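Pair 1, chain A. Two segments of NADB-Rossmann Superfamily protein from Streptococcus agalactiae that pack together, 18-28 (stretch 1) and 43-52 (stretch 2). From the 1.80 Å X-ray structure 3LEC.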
# COMPACT_ATOMS: atom_id res chain seq x y z
N TYR A 18 7.84 8.56 1.34
CA TYR A 18 8.66 7.37 1.58
C TYR A 18 9.44 6.85 0.37
O TYR A 18 10.20 5.90 0.49
CB TYR A 18 7.82 6.22 2.14
CG TYR A 18 7.38 6.38 3.56
CD1 TYR A 18 8.29 6.35 4.62
CD2 TYR A 18 6.03 6.52 3.86
CE1 TYR A 18 7.85 6.47 5.95
CE2 TYR A 18 5.59 6.63 5.18
CZ TYR A 18 6.50 6.61 6.21
OH TYR A 18 6.04 6.72 7.50
N VAL A 19 9.26 7.49 -0.79
CA VAL A 19 9.98 7.08 -1.99
C VAL A 19 11.36 7.71 -1.89
O VAL A 19 11.47 8.92 -1.67
CB VAL A 19 9.27 7.55 -3.28
CG1 VAL A 19 10.03 7.08 -4.54
CG2 VAL A 19 7.85 7.01 -3.30
N PRO A 20 12.41 6.87 -1.97
CA PRO A 20 13.77 7.36 -1.82
C PRO A 20 14.09 8.38 -2.90
O PRO A 20 13.67 8.22 -4.04
CB PRO A 20 14.62 6.10 -2.06
CG PRO A 20 13.76 4.99 -1.65
CD PRO A 20 12.40 5.42 -2.18
N LYS A 21 14.87 9.41 -2.54
CA LYS A 21 15.40 10.35 -3.53
C LYS A 21 16.16 9.63 -4.63
O LYS A 21 16.95 8.71 -4.37
CB LYS A 21 16.34 11.35 -2.85
CG LYS A 21 15.71 12.15 -1.75
CD LYS A 21 14.79 13.21 -2.34
CE LYS A 21 14.49 14.28 -1.32
NZ LYS A 21 13.30 15.01 -1.76
N GLY A 22 15.92 10.05 -5.87
CA GLY A 22 16.64 9.49 -7.02
C GLY A 22 16.08 8.14 -7.47
O GLY A 22 16.64 7.51 -8.38
N ALA A 23 14.99 7.67 -6.85
CA ALA A 23 14.40 6.37 -7.21
C ALA A 23 14.02 6.29 -8.68
O ALA A 23 13.71 7.30 -9.32
CB ALA A 23 13.18 6.02 -6.33
N ARG A 24 14.05 5.07 -9.20
CA ARG A 24 13.49 4.74 -10.49
C ARG A 24 12.33 3.84 -10.11
O ARG A 24 12.52 2.77 -9.56
CB ARG A 24 14.53 4.02 -11.34
CG ARG A 24 15.76 4.85 -11.58
CD ARG A 24 16.79 4.11 -12.45
NE ARG A 24 16.24 3.69 -13.75
CZ ARG A 24 16.17 4.45 -14.85
NH1 ARG A 24 16.65 5.69 -14.85
NH2 ARG A 24 15.63 3.95 -15.96
N LEU A 25 11.12 4.33 -10.36
CA LEU A 25 9.90 3.86 -9.70
C LEU A 25 8.95 3.23 -10.69
O LEU A 25 8.78 3.76 -11.78
CB LEU A 25 9.19 5.06 -9.07
CG LEU A 25 7.77 4.89 -8.52
CD1 LEU A 25 7.78 4.10 -7.25
CD2 LEU A 25 7.12 6.25 -8.30
N LEU A 26 8.34 2.11 -10.30
CA LEU A 26 7.12 1.63 -10.95
C LEU A 26 5.92 1.81 -10.02
O LEU A 26 5.90 1.31 -8.88
CB LEU A 26 7.26 0.17 -11.38
CG LEU A 26 5.97 -0.61 -11.72
CD1 LEU A 26 5.35 -0.23 -13.09
CD2 LEU A 26 6.18 -2.09 -11.62
N ASP A 27 4.90 2.51 -10.54
CA ASP A 27 3.61 2.69 -9.84
C ASP A 27 2.61 1.78 -10.50
O ASP A 27 2.18 2.03 -11.63
CB ASP A 27 3.14 4.15 -9.96
CG ASP A 27 2.05 4.52 -8.93
OD1 ASP A 27 1.81 3.74 -7.99
OD2 ASP A 27 1.43 5.61 -9.08
N VAL A 28 2.24 0.71 -9.80
CA VAL A 28 1.37 -0.32 -10.36
C VAL A 28 -0.08 0.09 -10.21
O VAL A 28 -0.55 0.33 -9.09
CB VAL A 28 1.56 -1.65 -9.64
CG1 VAL A 28 0.71 -2.73 -10.34
CG2 VAL A 28 3.01 -2.02 -9.64
N GLY A 43 11.72 16.72 -9.34
CA GLY A 43 13.05 16.13 -9.48
C GLY A 43 13.42 15.14 -8.38
O GLY A 43 14.60 14.79 -8.25
N TYR A 44 12.43 14.68 -7.61
CA TYR A 44 12.68 13.77 -6.48
C TYR A 44 12.96 12.32 -6.88
O TYR A 44 13.48 11.53 -6.07
CB TYR A 44 11.52 13.78 -5.49
CG TYR A 44 11.27 15.09 -4.77
CD1 TYR A 44 12.28 16.03 -4.61
CD2 TYR A 44 10.02 15.36 -4.21
CE1 TYR A 44 12.05 17.22 -3.94
CE2 TYR A 44 9.79 16.54 -3.54
CZ TYR A 44 10.81 17.46 -3.40
OH TYR A 44 10.58 18.64 -2.72
N CYS A 45 12.57 11.97 -8.09
CA CYS A 45 12.92 10.68 -8.65
C CYS A 45 13.57 10.89 -10.01
O CYS A 45 13.40 11.93 -10.61
CB CYS A 45 11.71 9.76 -8.80
SG CYS A 45 11.05 9.20 -7.22
N ASP A 46 14.26 9.86 -10.48
CA ASP A 46 14.98 9.94 -11.73
C ASP A 46 14.15 9.50 -12.93
O ASP A 46 14.36 9.99 -14.03
CB ASP A 46 16.25 9.09 -11.65
CG ASP A 46 17.38 9.79 -10.92
OD1 ASP A 46 17.18 10.94 -10.46
OD2 ASP A 46 18.47 9.19 -10.84
N PHE A 47 13.21 8.58 -12.69
CA PHE A 47 12.45 7.91 -13.76
C PHE A 47 11.28 7.18 -13.13
O PHE A 47 11.36 6.70 -11.99
CB PHE A 47 13.36 6.90 -14.50
CG PHE A 47 12.64 6.02 -15.50
CD1 PHE A 47 12.19 6.54 -16.70
CD2 PHE A 47 12.45 4.67 -15.24
CE1 PHE A 47 11.54 5.72 -17.63
CE2 PHE A 47 11.80 3.85 -16.14
CZ PHE A 47 11.35 4.38 -17.34
N ALA A 48 10.17 7.10 -13.87
CA ALA A 48 9.03 6.33 -13.40
C ALA A 48 8.26 5.67 -14.54
O ALA A 48 8.31 6.12 -15.68
CB ALA A 48 8.09 7.19 -12.53
N ILE A 49 7.58 4.58 -14.21
CA ILE A 49 6.63 3.91 -15.10
C ILE A 49 5.28 3.92 -14.40
O ILE A 49 5.17 3.58 -13.19
CB ILE A 49 7.03 2.45 -15.42
CG1 ILE A 49 8.44 2.39 -16.09
CG2 ILE A 49 5.98 1.74 -16.29
CD1 ILE A 49 9.11 1.00 -15.90
N ALA A 50 4.26 4.33 -15.13
CA ALA A 50 2.88 4.24 -14.64
C ALA A 50 2.29 3.02 -15.31
O ALA A 50 2.08 3.02 -16.52
CB ALA A 50 2.08 5.50 -14.97
N GLY A 51 2.04 1.97 -14.53
CA GLY A 51 1.56 0.70 -15.07
C GLY A 51 0.05 0.64 -14.98
O GLY A 51 -0.52 0.87 -13.92
N GLU A 52 -0.60 0.38 -16.10
CA GLU A 52 -2.05 0.38 -16.13
C GLU A 52 -2.47 -0.94 -16.75
O GLU A 52 -1.73 -1.50 -17.58
CB GLU A 52 -2.63 1.57 -16.93
CG GLU A 52 -2.16 2.98 -16.50
CD GLU A 52 -2.52 3.36 -15.04
OE1 GLU A 52 -3.37 2.71 -14.42
OE2 GLU A 52 -1.94 4.32 -14.52
O HOH W 1 11.76 10.95 -3.85

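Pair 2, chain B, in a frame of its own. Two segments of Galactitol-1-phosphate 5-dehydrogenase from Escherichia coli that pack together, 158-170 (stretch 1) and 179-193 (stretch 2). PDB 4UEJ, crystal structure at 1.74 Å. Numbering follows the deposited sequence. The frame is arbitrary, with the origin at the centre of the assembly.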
# COMPACT_ATOMS: atom_id res chain seq x y z
N GLY B 158 12.61 -2.10 8.73
CA GLY B 158 13.91 -2.73 8.57
C GLY B 158 13.95 -3.82 7.52
O GLY B 158 12.91 -4.26 7.03
N CYS B 159 15.15 -4.25 7.15
CA CYS B 159 15.27 -5.30 6.14
C CYS B 159 15.90 -6.56 6.70
O CYS B 159 16.13 -7.53 5.96
CB CYS B 159 16.07 -4.79 4.94
SG CYS B 159 17.73 -4.29 5.33
N GLU B 160 16.17 -6.58 8.00
CA GLU B 160 16.83 -7.73 8.62
C GLU B 160 16.06 -9.05 8.47
O GLU B 160 14.87 -9.14 8.79
CB GLU B 160 17.11 -7.45 10.10
CG GLU B 160 17.73 -8.64 10.82
CD GLU B 160 18.85 -8.25 11.76
OE1 GLU B 160 18.80 -7.14 12.34
OE2 GLU B 160 19.79 -9.06 11.92
N ASN B 161 16.76 -10.07 7.97
CA ASN B 161 16.20 -11.38 7.68
C ASN B 161 15.06 -11.36 6.66
O ASN B 161 14.32 -12.32 6.56
CB ASN B 161 15.71 -12.05 8.96
CG ASN B 161 16.81 -12.20 9.98
OD1 ASN B 161 17.93 -12.53 9.62
ND2 ASN B 161 16.50 -11.93 11.24
N LYS B 162 14.94 -10.28 5.90
CA LYS B 162 13.94 -10.24 4.84
C LYS B 162 14.53 -10.59 3.48
O LYS B 162 15.74 -10.48 3.23
CB LYS B 162 13.27 -8.86 4.77
CG LYS B 162 12.52 -8.51 6.03
CD LYS B 162 11.76 -7.18 5.92
CE LYS B 162 10.99 -6.89 7.21
NZ LYS B 162 10.40 -5.50 7.27
N ASN B 163 13.65 -11.02 2.59
CA ASN B 163 14.04 -11.27 1.22
C ASN B 163 13.79 -10.00 0.42
O ASN B 163 12.66 -9.70 0.04
CB ASN B 163 13.26 -12.46 0.66
CG ASN B 163 13.70 -13.76 1.29
OD1 ASN B 163 14.90 -14.06 1.32
ND2 ASN B 163 12.75 -14.52 1.84
N VAL B 164 14.86 -9.26 0.20
CA VAL B 164 14.76 -7.94 -0.37
C VAL B 164 14.85 -8.04 -1.88
O VAL B 164 15.67 -8.80 -2.43
CB VAL B 164 15.85 -7.00 0.20
CG1 VAL B 164 15.87 -5.65 -0.53
CG2 VAL B 164 15.60 -6.78 1.68
N ILE B 165 13.98 -7.31 -2.54
CA ILE B 165 14.00 -7.24 -3.99
C ILE B 165 14.09 -5.77 -4.36
O ILE B 165 13.23 -4.97 -3.98
CB ILE B 165 12.74 -7.87 -4.62
CG1 ILE B 165 12.60 -9.32 -4.15
CG2 ILE B 165 12.77 -7.77 -6.14
CD1 ILE B 165 11.35 -10.02 -4.70
N ILE B 166 15.14 -5.40 -5.10
CA ILE B 166 15.31 -4.04 -5.54
C ILE B 166 15.01 -3.95 -7.02
O ILE B 166 15.68 -4.58 -7.83
CB ILE B 166 16.74 -3.50 -5.28
CG1 ILE B 166 17.13 -3.68 -3.80
CG2 ILE B 166 16.83 -2.04 -5.74
CD1 ILE B 166 16.20 -3.00 -2.77
N ILE B 167 14.00 -3.17 -7.39
CA ILE B 167 13.66 -3.05 -8.79
C ILE B 167 14.19 -1.70 -9.27
O ILE B 167 13.86 -0.65 -8.73
CB ILE B 167 12.13 -3.16 -9.04
CG1 ILE B 167 11.61 -4.50 -8.53
CG2 ILE B 167 11.82 -3.03 -10.51
CD1 ILE B 167 10.07 -4.55 -8.46
N GLY B 168 15.06 -1.74 -10.27
CA GLY B 168 15.70 -0.52 -10.72
C GLY B 168 17.13 -0.52 -10.25
O GLY B 168 17.39 -0.60 -9.05
N ALA B 169 18.05 -0.47 -11.20
CA ALA B 169 19.48 -0.53 -10.90
C ALA B 169 20.17 0.79 -11.23
O ALA B 169 21.32 0.80 -11.69
CB ALA B 169 20.13 -1.69 -11.64
N GLY B 170 19.46 1.89 -11.01
CA GLY B 170 20.06 3.21 -11.05
C GLY B 170 20.83 3.40 -9.76
O GLY B 170 20.95 2.47 -8.97
N CYS B 179 23.02 -1.39 0.98
CA CYS B 179 22.52 -1.16 2.33
C CYS B 179 21.77 -2.39 2.86
O CYS B 179 21.97 -2.78 4.01
CB CYS B 179 21.62 0.07 2.38
SG CYS B 179 22.56 1.61 2.19
N ALA B 180 20.95 -3.01 2.01
CA ALA B 180 20.23 -4.22 2.41
C ALA B 180 21.18 -5.31 2.88
O ALA B 180 20.93 -5.98 3.87
CB ALA B 180 19.36 -4.73 1.26
N VAL B 181 22.28 -5.50 2.16
CA VAL B 181 23.26 -6.50 2.55
C VAL B 181 23.88 -6.14 3.90
O VAL B 181 24.01 -6.99 4.78
CB VAL B 181 24.37 -6.63 1.48
CG1 VAL B 181 25.46 -7.55 1.97
CG2 VAL B 181 23.75 -7.16 0.19
N ALA B 182 24.22 -4.87 4.07
CA ALA B 182 24.91 -4.43 5.27
C ALA B 182 24.02 -4.52 6.51
O ALA B 182 24.51 -4.69 7.64
CB ALA B 182 25.42 -3.00 5.08
N LEU B 183 22.72 -4.40 6.29
CA LEU B 183 21.74 -4.33 7.36
C LEU B 183 21.08 -5.68 7.62
O LEU B 183 20.09 -5.78 8.33
CB LEU B 183 20.67 -3.30 7.02
CG LEU B 183 21.20 -1.86 6.86
CD1 LEU B 183 20.13 -1.02 6.24
CD2 LEU B 183 21.64 -1.30 8.19
N GLY B 184 21.63 -6.72 7.00
CA GLY B 184 21.28 -8.08 7.36
C GLY B 184 20.11 -8.72 6.65
O GLY B 184 19.50 -9.65 7.18
N ALA B 185 19.78 -8.24 5.45
CA ALA B 185 18.79 -8.94 4.62
C ALA B 185 19.15 -10.42 4.45
O ALA B 185 20.34 -10.77 4.33
CB ALA B 185 18.69 -8.26 3.26
N LYS B 186 18.14 -11.28 4.42
CA LYS B 186 18.35 -12.71 4.21
C LYS B 186 18.86 -12.96 2.80
O LYS B 186 19.77 -13.75 2.59
CB LYS B 186 17.05 -13.48 4.45
CG LYS B 186 17.16 -14.96 4.11
CD LYS B 186 15.85 -15.70 4.38
CE LYS B 186 15.94 -17.16 4.00
NZ LYS B 186 16.82 -17.93 4.93
N SER B 187 18.26 -12.26 1.85
CA SER B 187 18.70 -12.32 0.46
C SER B 187 18.44 -10.96 -0.19
O SER B 187 17.61 -10.18 0.28
CB SER B 187 17.96 -13.41 -0.31
OG SER B 187 16.57 -13.08 -0.41
N VAL B 188 19.16 -10.68 -1.27
CA VAL B 188 18.84 -9.51 -2.08
C VAL B 188 18.79 -9.92 -3.54
O VAL B 188 19.72 -10.57 -4.04
CB VAL B 188 19.88 -8.39 -1.88
CG1 VAL B 188 19.48 -7.17 -2.69
CG2 VAL B 188 20.03 -8.06 -0.42
N THR B 189 17.70 -9.56 -4.20
CA THR B 189 17.49 -9.84 -5.61
C THR B 189 17.43 -8.50 -6.34
O THR B 189 16.80 -7.58 -5.84
CB THR B 189 16.18 -10.62 -5.84
OG1 THR B 189 16.32 -11.93 -5.29
CG2 THR B 189 15.85 -10.71 -7.32
N ALA B 190 18.07 -8.39 -7.50
CA ALA B 190 18.00 -7.13 -8.24
C ALA B 190 17.31 -7.34 -9.59
O ALA B 190 17.57 -8.32 -10.26
CB ALA B 190 19.40 -6.54 -8.44
N ILE B 191 16.44 -6.41 -9.96
CA ILE B 191 15.69 -6.51 -11.21
C ILE B 191 15.84 -5.24 -12.03
O ILE B 191 15.69 -4.15 -11.51
CB ILE B 191 14.19 -6.77 -10.93
CG1 ILE B 191 14.02 -8.00 -10.04
CG2 ILE B 191 13.44 -6.91 -12.25
CD1 ILE B 191 12.54 -8.36 -9.73
N ASP B 192 16.15 -5.38 -13.32
CA ASP B 192 16.33 -4.21 -14.18
C ASP B 192 16.10 -4.55 -15.65
O ASP B 192 16.23 -5.71 -16.04
CB ASP B 192 17.73 -3.61 -14.00
CG ASP B 192 17.82 -2.18 -14.51
OD1 ASP B 192 17.16 -1.30 -13.93
OD2 ASP B 192 18.56 -1.93 -15.49
N ILE B 193 15.77 -3.54 -16.45
CA ILE B 193 15.51 -3.73 -17.88
C ILE B 193 16.78 -4.02 -18.68
O ILE B 193 16.71 -4.62 -19.75
CB ILE B 193 14.81 -2.50 -18.52
CG1 ILE B 193 15.79 -1.34 -18.70
CG2 ILE B 193 13.60 -2.07 -17.70
CD1 ILE B 193 15.31 -0.27 -19.65
O HOH W 2 15.55 -11.59 -2.47

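The two pairs differ most sharply where Gly A51 in pair 1 coincides with Ile B191 in pair 2. An ideal CB on Gly A51 would lie a tight 3.4 Å from Leu A26 CD1; the end of Leu A26 occupies that space, and its CD1 also meets Ile A49 CG2 at 3.8 Å. In pair 2 the filling comes from the other strand: Ile B191 reaches back, its CD1 3.6 Å from CG2 of Ile B165, the counterpart of Leu A26, and 4.1 Å from CG1 of Ile B167.

Beneath this exchange lies one backbone plan, superposing with an RMSD of 0.7 Å over 14 residues. Two parallel strands run side by side, their axes approaching to 4.6 Å in both pairs and diverging by 5° in pair 1 and 18° in pair 2. In parallel pairing, one strand's alternate residues bond to residues flanking their partners. Thus Leu A25 N donates to Phe A47 O (2.9 Å) and Leu A25 O accepts from Ile A49 N (2.8 Å); at the matching position Val B164 N bonds Ser B187 O (2.9 Å) and Val B164 O bonds Thr B189 N (2.8 Å). Asp A27 and Ile B166 repeat the pattern.

A type II turn leads into the first strand in each. It delivers the amide of Gly A22, or of its match Asn B161, to a carbonyl opposite: Gly A22 N to Tyr A44 O and Asn B161 N to Gly B184 O, both 2.9 Å. Both turn residues have positive phi, which favours glycine but which asparagine also tolerates.

Beside the turn, Lys A21 lays its ammonium over the face of Tyr A44, NZ 3.5 Å from the ring centroid, a cation-pi contact. Pair 2 has Glu B160 and Gly B184 there; the latter's backbone angles would jam a CB against the preceding carbonyl, so glycine suits the site.

On the face bearing Arg A24 and Phe A47, Phe A47 CD2 lies over one face of the Arg A24 guanidinium, 3.3 Å from Arg A24 NH2. The matching Asn B163 and Ser B187 are short and polar, and join instead by a hydrogen bond from Ser B187 OG to Asn B163 OD1 (2.6 Å).

On the other face, which carries Leu A25 and Ala A48 in pair 1 and Val B164 and Val B188 in pair 2, the contacts are mostly apolar. Leu A25 CB lies 4.2 Å from Ala A48 CB; Val B164, branched at CB, sets CG2 3.8 Å from CB of Ala B185, the match of Cys A45, and CG1 4.0 Å from Ala B180 CB.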